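Local coordinates for Acarbose/maltose binding protein GacH (Streptomyces glaucescens, PDB 3K01) that acts as the acarbose-binding solute receptor of an ABC transporter and probably also binds maltose, at residues 26-30 / 308-314; 291-296 / 362-368. One frame throughout, in Å; residues are numbered along the deposited sequence.

Interaction 1 of 2, residues 26-30 / 308-314; sequences LSGTV and NLDASYA. With SO4 (sulfate ion), chain B.
The amide nitrogen ND2 of Asn308 holds two carbonyls of the incoming chain. It donates to Ser27 O at 2.9 Å, on a lone pair in the carbonyl plane, and to Thr29 O at 3.1 Å, where it stands well above the carbonyl plane. Both N-H groups are thereby used, which holds the amide's rotation in place. With CG anti to the backbone N (chi1 -160°), the same amide turns OD1 to a weak capping bond from Ala311 N at 3.3 Å. Asparagine suits this N-cap because it can accept from the helix and donate to the strand together. Between the two gripped carbonyls lies Gly28, whose phi of 95° suits a residue without a side chain and whose CA lies 3.5 Å from Asn308 ND2. Val30 CG2 rests on Ala311 CB at 3.6 Å, and Leu26 CD1 presses on Ala314 CB at 3.4 Å, tighter than usual, the small alanines letting the chain come close. Leu26 N binds a sulfate, probably from the crystallisation liquor, which His55 also holds. This is an N-capped helix laid against strand 28-34 and the chain leading into it, in the alpha/beta fold of a solute-binding protein.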
ATOM      1  N   LEU A  26       1.966  22.395  26.601  1.00 12.43           N
ATOM      2  CA  LEU A  26       0.825  21.957  25.808  1.00 12.69           C
ATOM      3  C   LEU A  26      -0.310  21.516  26.710  1.00 12.62           C
ATOM      4  O   LEU A  26      -0.089  20.881  27.738  1.00 13.30           O
ATOM      5  CB  LEU A  26       1.212  20.806  24.878  1.00 13.79           C
ATOM      6  CG  LEU A  26       2.154  21.168  23.745  1.00 15.20           C
ATOM      7  CD1 LEU A  26       2.559  19.914  22.964  1.00 18.40           C
ATOM      8  CD2 LEU A  26       1.500  22.152  22.832  1.00 14.81           C
ATOM      9  N   SER A  27      -1.533  21.843  26.317  1.00 13.39           N
ATOM     10  CA  SER A  27      -2.697  21.465  27.104  1.00 14.72           C
ATOM     11  C   SER A  27      -3.876  21.214  26.179  1.00 15.85           C
ATOM     12  O   SER A  27      -3.732  21.317  24.966  1.00 16.74           O
ATOM     13  CB  SER A  27      -3.036  22.556  28.148  1.00 14.86           C
ATOM     14  OG  SER A  27      -3.381  23.754  27.497  1.00 16.75           O
ATOM     15  N   GLY A  28      -5.015  20.868  26.763  1.00 15.89           N
ATOM     16  CA  GLY A  28      -6.238  20.679  25.992  1.00 15.95           C
ATOM     17  C   GLY A  28      -6.428  19.218  25.634  1.00 15.57           C
ATOM     18  O   GLY A  28      -5.783  18.338  26.200  1.00 17.36           O
ATOM     19  N   THR A  29      -7.315  18.979  24.675  1.00 15.46           N
ATOM     20  CA  THR A  29      -7.681  17.620  24.271  1.00 14.78           C
ATOM     21  C   THR A  29      -7.131  17.349  22.884  1.00 13.37           C
ATOM     22  O   THR A  29      -7.128  18.237  22.025  1.00 13.63           O
ATOM     23  CB  THR A  29      -9.204  17.474  24.239  1.00 15.08           C
ATOM     24  OG1 THR A  29      -9.720  17.671  25.559  1.00 17.53           O
ATOM     25  CG2 THR A  29      -9.631  16.090  23.745  1.00 16.01           C
ATOM     26  N   VAL A  30      -6.623  16.130  22.683  1.00 11.69           N
ATOM     27  CA  VAL A  30      -6.345  15.632  21.327  1.00 11.39           C
ATOM     28  C   VAL A  30      -7.135  14.343  21.139  1.00 10.05           C
ATOM     29  O   VAL A  30      -6.801  13.323  21.747  1.00 10.28           O
ATOM     30  CB  VAL A  30      -4.840  15.381  21.072  1.00 11.51           C
ATOM     31  CG1 VAL A  30      -4.637  14.737  19.677  1.00 11.75           C
ATOM     32  CG2 VAL A  30      -4.027  16.676  21.170  1.00 12.26           C
ATOM     33  N   ASN A 308      -7.484  22.426  18.712  1.00 11.23           N
ATOM     34  CA  ASN A 308      -6.230  22.266  19.399  1.00 11.60           C
ATOM     35  C   ASN A 308      -5.112  21.956  18.424  1.00 10.82           C
ATOM     36  O   ASN A 308      -4.460  20.897  18.487  1.00  9.53           O
ATOM     37  CB  ASN A 308      -6.329  21.222  20.501  1.00 12.12           C
ATOM     38  CG  ASN A 308      -5.218  21.381  21.524  1.00 14.70           C
ATOM     39  OD1 ASN A 308      -4.288  22.204  21.339  1.00 17.29           O
ATOM     40  ND2 ASN A 308      -5.293  20.609  22.601  1.00 14.98           N
ATOM     41  N   LEU A 309      -4.872  22.885  17.517  1.00 10.56           N
ATOM     42  CA  LEU A 309      -3.870  22.666  16.483  1.00 10.38           C
ATOM     43  C   LEU A 309      -2.500  22.462  17.075  1.00 10.09           C
ATOM     44  O   LEU A 309      -1.761  21.569  16.657  1.00 10.64           O
ATOM     45  CB  LEU A 309      -3.845  23.824  15.482  1.00 10.23           C
ATOM     46  CG  LEU A 309      -5.033  23.923  14.539  1.00  9.98           C
ATOM     47  CD1 LEU A 309      -4.985  25.264  13.830  1.00 12.17           C
ATOM     48  CD2 LEU A 309      -5.053  22.769  13.520  1.00 11.73           C
ATOM     49  N   ASP A 310      -2.115  23.260  18.054  1.00 10.66           N
ATOM     50  CA  ASP A 310      -0.758  23.156  18.538  1.00 11.16           C
ATOM     51  C   ASP A 310      -0.469  21.797  19.180  1.00 10.51           C
ATOM     52  O   ASP A 310       0.587  21.197  18.934  1.00 10.57           O
ATOM     53  CB  ASP A 310      -0.425  24.321  19.480  1.00 12.28           C
ATOM     54  CG  ASP A 310      -0.384  25.652  18.760  1.00 15.22           C
ATOM     55  OD1 ASP A 310      -0.005  25.707  17.575  1.00 17.30           O
ATOM     56  OD2 ASP A 310      -0.732  26.664  19.410  1.00 20.09           O
ATOM     57  N   ALA A 311      -1.401  21.291  19.983  1.00  9.25           N
ATOM     58  CA  ALA A 311      -1.175  19.981  20.594  1.00  9.30           C
ATOM     59  C   ALA A 311      -1.233  18.884  19.535  1.00  8.77           C
ATOM     60  O   ALA A 311      -0.529  17.882  19.657  1.00  8.93           O
ATOM     61  CB  ALA A 311      -2.164  19.715  21.717  1.00 10.16           C
ATOM     62  N   SER A 312      -2.082  19.091  18.523  1.00  8.36           N
ATOM     63  CA  SER A 312      -2.190  18.119  17.434  1.00  8.23           C
ATOM     64  C   SER A 312      -0.916  18.054  16.607  1.00  8.29           C
ATOM     65  O   SER A 312      -0.490  16.963  16.226  1.00  8.78           O
ATOM     66  CB  SER A 312      -3.398  18.409  16.539  1.00  8.46           C
ATOM     67  OG  SER A 312      -4.607  18.353  17.270  1.00  9.40           O
ATOM     68  N   TYR A 313      -0.281  19.194  16.335  1.00  8.46           N
ATOM     69  CA  TYR A 313       0.996  19.169  15.623  1.00  8.52           C
ATOM     70  C   TYR A 313       1.999  18.332  16.411  1.00  8.63           C
ATOM     71  O   TYR A 313       2.719  17.501  15.844  1.00  8.39           O
ATOM     72  CB  TYR A 313       1.571  20.579  15.507  1.00  8.08           C
ATOM     73  CG  TYR A 313       0.767  21.573  14.693  1.00  8.82           C
ATOM     74  CD1 TYR A 313      -0.054  21.177  13.632  1.00  8.14           C
ATOM     75  CD2 TYR A 313       0.836  22.936  14.991  1.00  8.61           C
ATOM     76  CE1 TYR A 313      -0.781  22.118  12.898  1.00  9.60           C
ATOM     77  CE2 TYR A 313       0.121  23.871  14.267  1.00  8.75           C
ATOM     78  CZ  TYR A 313      -0.696  23.468  13.232  1.00  9.19           C
ATOM     79  OH  TYR A 313      -1.406  24.401  12.513  1.00 11.07           O
ATOM     80  N   ALA A 314       2.067  18.558  17.728  1.00  8.18           N
ATOM     81  CA  ALA A 314       3.005  17.833  18.551  1.00  8.47           C
ATOM     82  C   ALA A 314       2.647  16.338  18.627  1.00  8.32           C
ATOM     83  O   ALA A 314       3.543  15.473  18.640  1.00  7.76           O
ATOM     84  CB  ALA A 314       3.053  18.448  19.951  1.00  9.34           C
TER
HETATM   85  S   SO4 B 405       5.462  20.998  26.749  1.00 31.95           S
HETATM   86  O1  SO4 B 405       6.392  20.194  25.948  1.00 34.08           O
HETATM   87  O2  SO4 B 405       4.213  20.281  26.987  1.00 32.46           O
HETATM   88  O3  SO4 B 405       6.087  21.334  28.026  1.00 34.91           O
HETATM   89  O4  SO4 B 405       5.160  22.220  26.007  1.00 32.97           O

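Interaction 2 of 2, residues 291-296 / 362-368; sequences QGSPQG and KAVERPW
Backbone hydrogen bonds join Ser293 and Ala363 in a short parallel bridge: Ser293 N gives to Lys362 O at 3.0 Å, and Val364 N to Ser293 O at 2.7 Å. Water extends this ladder at both ends, one molecule donating to Gln291 O and Lys362 O, another accepting from Gln295 N and donating to Val364 O.

A charge-assisted pair of hydrogen bonds follows. Arg366, bent at chi2 (-83°), brings its guanidinium side-on to the main-chain Gln295 O, so that NE at 2.8 Å and NH2 at 2.9 Å grip one oxygen near the guanidinium plane.

Among the side chains, Gln295 is fully extended, with CG anti to its N (chi1 179°), and its amide meets the ring edge of Trp368, the planes 80° apart. OE1 lies 3.4 Å from Trp368 CZ2 and is buried without a hydrogen-bond partner, whereas NE2 is satisfied by Gln122 O. Trp368 NE1 donates to Glu365 OE1 at 2.9 Å, which helps to set the turn of the indole. Val364 CG2 packs directly on Gly292 CA at 3.7 Å, an approach the bare glycine backbone permits.

The short, weakly bonded strand 363-364 thus lies parallel beside strand 293-302 in the mixed sheet of this solute-binding-protein fold. Ser293 OG and Pro294 O bond Thr142 of strand 132-148, helix 193-198 touches Pro294 and Val364, helix 121-125 meets Glu365 and Trp368, and helix 92-100 packs on Arg366 and Trp368.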
ATOM      1  N   GLN A 291      10.267  -1.722 -13.184  1.00  8.04           N
ATOM      2  CA  GLN A 291       9.999  -2.627 -12.095  1.00  8.58           C
ATOM      3  C   GLN A 291       9.445  -1.810 -10.958  1.00  8.82           C
ATOM      4  O   GLN A 291      10.086  -0.855 -10.494  1.00 10.15           O
ATOM      5  CB  GLN A 291      11.274  -3.337 -11.658  1.00  7.82           C
ATOM      6  CG  GLN A 291      11.003  -4.412 -10.615  1.00  8.89           C
ATOM      7  CD  GLN A 291      12.208  -5.278 -10.239  1.00  9.25           C
ATOM      8  OE1 GLN A 291      12.067  -6.324  -9.559  1.00 10.98           O
ATOM      9  NE2 GLN A 291      13.369  -4.887 -10.682  1.00  9.09           N
ATOM     10  N   GLY A 292       8.276  -2.178 -10.479  1.00  7.33           N
ATOM     11  CA  GLY A 292       7.729  -1.468  -9.338  1.00  6.84           C
ATOM     12  C   GLY A 292       6.459  -2.081  -8.832  1.00  6.57           C
ATOM     13  O   GLY A 292       5.749  -2.780  -9.572  1.00  6.87           O
ATOM     14  N   SER A 293       6.134  -1.768  -7.582  1.00  6.18           N
ATOM     15  CA  SER A 293       4.945  -2.272  -6.923  1.00  6.79           C
ATOM     16  C   SER A 293       4.188  -1.091  -6.328  1.00  7.29           C
ATOM     17  O   SER A 293       4.786  -0.069  -5.984  1.00  7.33           O
ATOM     18  CB  SER A 293       5.332  -3.286  -5.835  1.00  6.52           C
ATOM     19  OG  SER A 293       6.370  -2.762  -5.025  1.00  7.80           O
ATOM     20  N   PRO A 294       2.869  -1.186  -6.219  1.00  6.09           N
ATOM     21  CA  PRO A 294       2.118  -0.042  -5.713  1.00  6.99           C
ATOM     22  C   PRO A 294       2.340   0.200  -4.226  1.00  7.75           C
ATOM     23  O   PRO A 294       2.645  -0.707  -3.453  1.00  7.63           O
ATOM     24  CB  PRO A 294       0.677  -0.427  -6.001  1.00  6.49           C
ATOM     25  CG  PRO A 294       0.691  -1.957  -5.945  1.00  6.76           C
ATOM     26  CD  PRO A 294       1.996  -2.333  -6.557  1.00  6.95           C
ATOM     27  N   GLN A 295       2.093   1.432  -3.815  1.00  7.73           N
ATOM     28  CA  GLN A 295       2.387   1.874  -2.449  1.00  7.54           C
ATOM     29  C   GLN A 295       1.141   1.940  -1.608  1.00  7.42           C
ATOM     30  O   GLN A 295       0.148   2.546  -2.012  1.00  8.27           O
ATOM     31  CB  GLN A 295       2.930   3.291  -2.537  1.00  8.24           C
ATOM     32  CG  GLN A 295       3.268   3.921  -1.192  1.00  8.42           C
ATOM     33  CD  GLN A 295       3.676   5.360  -1.330  1.00  8.69           C
ATOM     34  OE1 GLN A 295       3.909   5.843  -2.425  1.00  9.07           O
ATOM     35  NE2 GLN A 295       3.814   6.045  -0.195  1.00  8.40           N
ATOM     36  N   GLY A 296       1.189   1.329  -0.425  1.00  7.03           N
ATOM     37  CA  GLY A 296       0.142   1.483   0.564  1.00  7.67           C
ATOM     38  C   GLY A 296       0.719   2.011   1.869  1.00  6.62           C
ATOM     39  O   GLY A 296       1.888   2.401   1.958  1.00  7.12           O
ATOM     40  N   LYS A 362      10.942  -1.055  -4.039  1.00  8.00           N
ATOM     41  CA  LYS A 362      10.375  -0.971  -5.383  1.00  8.95           C
ATOM     42  C   LYS A 362       9.069  -0.226  -5.411  1.00  8.07           C
ATOM     43  O   LYS A 362       8.437  -0.160  -6.476  1.00  8.16           O
ATOM     44  CB  LYS A 362      10.203  -2.380  -5.981  1.00  8.91           C
ATOM     45  CG  LYS A 362      11.528  -3.006  -6.432  1.00 12.27           C
ATOM     46  CD  LYS A 362      12.237  -2.189  -7.511  1.00 15.41           C
ATOM     47  CE  LYS A 362      13.560  -2.853  -7.806  1.00 17.04           C
ATOM     48  NZ  LYS A 362      14.558  -2.554  -6.728  1.00 16.60           N
ATOM     49  N   ALA A 363       8.623   0.344  -4.297  1.00  7.10           N
ATOM     50  CA  ALA A 363       7.318   0.994  -4.287  1.00  7.15           C
ATOM     51  C   ALA A 363       7.265   2.176  -5.243  1.00  7.46           C
ATOM     52  O   ALA A 363       8.226   2.944  -5.349  1.00  8.68           O
ATOM     53  CB  ALA A 363       6.961   1.416  -2.875  1.00  7.77           C
ATOM     54  N   VAL A 364       6.113   2.324  -5.893  1.00  8.25           N
ATOM     55  CA  VAL A 364       5.876   3.424  -6.823  1.00  8.05           C
ATOM     56  C   VAL A 364       4.756   4.257  -6.237  1.00  8.32           C
ATOM     57  O   VAL A 364       3.747   3.726  -5.802  1.00  8.26           O
ATOM     58  CB  VAL A 364       5.464   2.874  -8.231  1.00  7.96           C
ATOM     59  CG1 VAL A 364       5.063   4.018  -9.186  1.00  9.65           C
ATOM     60  CG2 VAL A 364       6.584   2.052  -8.830  1.00  9.57           C
ATOM     61  N   GLU A 365       4.934   5.577  -6.264  1.00  8.31           N
ATOM     62  CA  GLU A 365       3.939   6.464  -5.720  1.00  7.83           C
ATOM     63  C   GLU A 365       2.608   6.349  -6.450  1.00  8.14           C
ATOM     64  O   GLU A 365       2.578   6.126  -7.670  1.00  8.27           O
ATOM     65  CB  GLU A 365       4.415   7.905  -5.859  1.00  9.21           C
ATOM     66  CG  GLU A 365       5.617   8.271  -4.996  1.00  8.52           C
ATOM     67  CD  GLU A 365       6.103   9.694  -5.229  1.00 10.20           C
ATOM     68  OE1 GLU A 365       5.271  10.561  -5.539  1.00 11.84           O
ATOM     69  OE2 GLU A 365       7.329   9.942  -5.083  1.00 14.15           O
ATOM     70  N   ARG A 366       1.528   6.529  -5.719  1.00  9.16           N
ATOM     71  CA  ARG A 366       0.214   6.753  -6.324  1.00 10.12           C
ATOM     72  C   ARG A 366       0.199   8.147  -6.952  1.00 10.53           C
ATOM     73  O   ARG A 366       1.024   8.990  -6.609  1.00 10.24           O
ATOM     74  CB  ARG A 366      -0.871   6.790  -5.243  1.00 11.66           C
ATOM     75  CG  ARG A 366      -0.915   5.619  -4.318  1.00 13.46           C
ATOM     76  CD  ARG A 366      -1.665   4.423  -4.867  1.00 16.03           C
ATOM     77  NE  ARG A 366      -1.790   3.469  -3.779  1.00 14.74           N
ATOM     78  CZ  ARG A 366      -2.868   3.230  -3.035  1.00 11.79           C
ATOM     79  NH1 ARG A 366      -4.068   3.755  -3.302  1.00 14.83           N
ATOM     80  NH2 ARG A 366      -2.761   2.330  -2.069  1.00 12.81           N
ATOM     81  N   PRO A 367      -0.786   8.416  -7.834  1.00 11.11           N
ATOM     82  CA  PRO A 367      -1.046   9.812  -8.155  1.00 11.28           C
ATOM     83  C   PRO A 367      -1.738  10.443  -6.945  1.00 10.51           C
ATOM     84  O   PRO A 367      -2.775   9.971  -6.486  1.00 10.87           O
ATOM     85  CB  PRO A 367      -1.993   9.740  -9.374  1.00 12.48           C
ATOM     86  CG  PRO A 367      -2.600   8.407  -9.301  1.00 12.89           C
ATOM     87  CD  PRO A 367      -1.698   7.481  -8.528  1.00 12.23           C
ATOM     88  N   TRP A 368      -1.163  11.540  -6.454  1.00 10.19           N
ATOM     89  CA  TRP A 368      -1.628  12.123  -5.203  1.00 10.37           C
ATOM     90  C   TRP A 368      -2.716  13.153  -5.468  1.00 10.46           C
ATOM     91  O   TRP A 368      -2.555  14.355  -5.207  1.00 11.24           O
ATOM     92  CB  TRP A 368      -0.452  12.717  -4.422  1.00 10.33           C
ATOM     93  CG  TRP A 368       0.647  11.729  -4.197  1.00  9.75           C
ATOM     94  CD1 TRP A 368       1.930  11.842  -4.640  1.00 10.63           C
ATOM     95  CD2 TRP A 368       0.558  10.465  -3.506  1.00  9.36           C
ATOM     96  NE1 TRP A 368       2.661  10.732  -4.258  1.00  9.75           N
ATOM     97  CE2 TRP A 368       1.853   9.885  -3.558  1.00  8.43           C
ATOM     98  CE3 TRP A 368      -0.462   9.784  -2.842  1.00  9.32           C
ATOM     99  CZ2 TRP A 368       2.140   8.648  -3.002  1.00 10.36           C
ATOM    100  CZ3 TRP A 368      -0.171   8.560  -2.273  1.00 10.31           C
ATOM    101  CH2 TRP A 368       1.139   8.006  -2.357  1.00  9.82           C
TER
HETATM  102  O   HOH W   1      10.523   0.785  -8.479  1.00 21.76           O
HETATM  103  O   HOH W   2       1.203   3.035  -6.278  1.00  8.46           O

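In the fold
Both contacts reach the same mixed sheet, yet at different places. Interaction 1 sits about 29 Å from the centre of the chain, while interaction 2 lies about 8 Å from it; their centres are 33 Å apart and they do not touch. Strand 293-302, part of which lies in interaction 2, leads along the chain to helix 309-320, which begins in interaction 1. There a helix start meets a strand through one side-chain amide and Leu and Val side chains on helix alanines; few residues are buried and two are exposed. In interaction 2 most are buried and none exposed, and main-chain bonds, bridging waters, an arginine and an aromatic edge share the work.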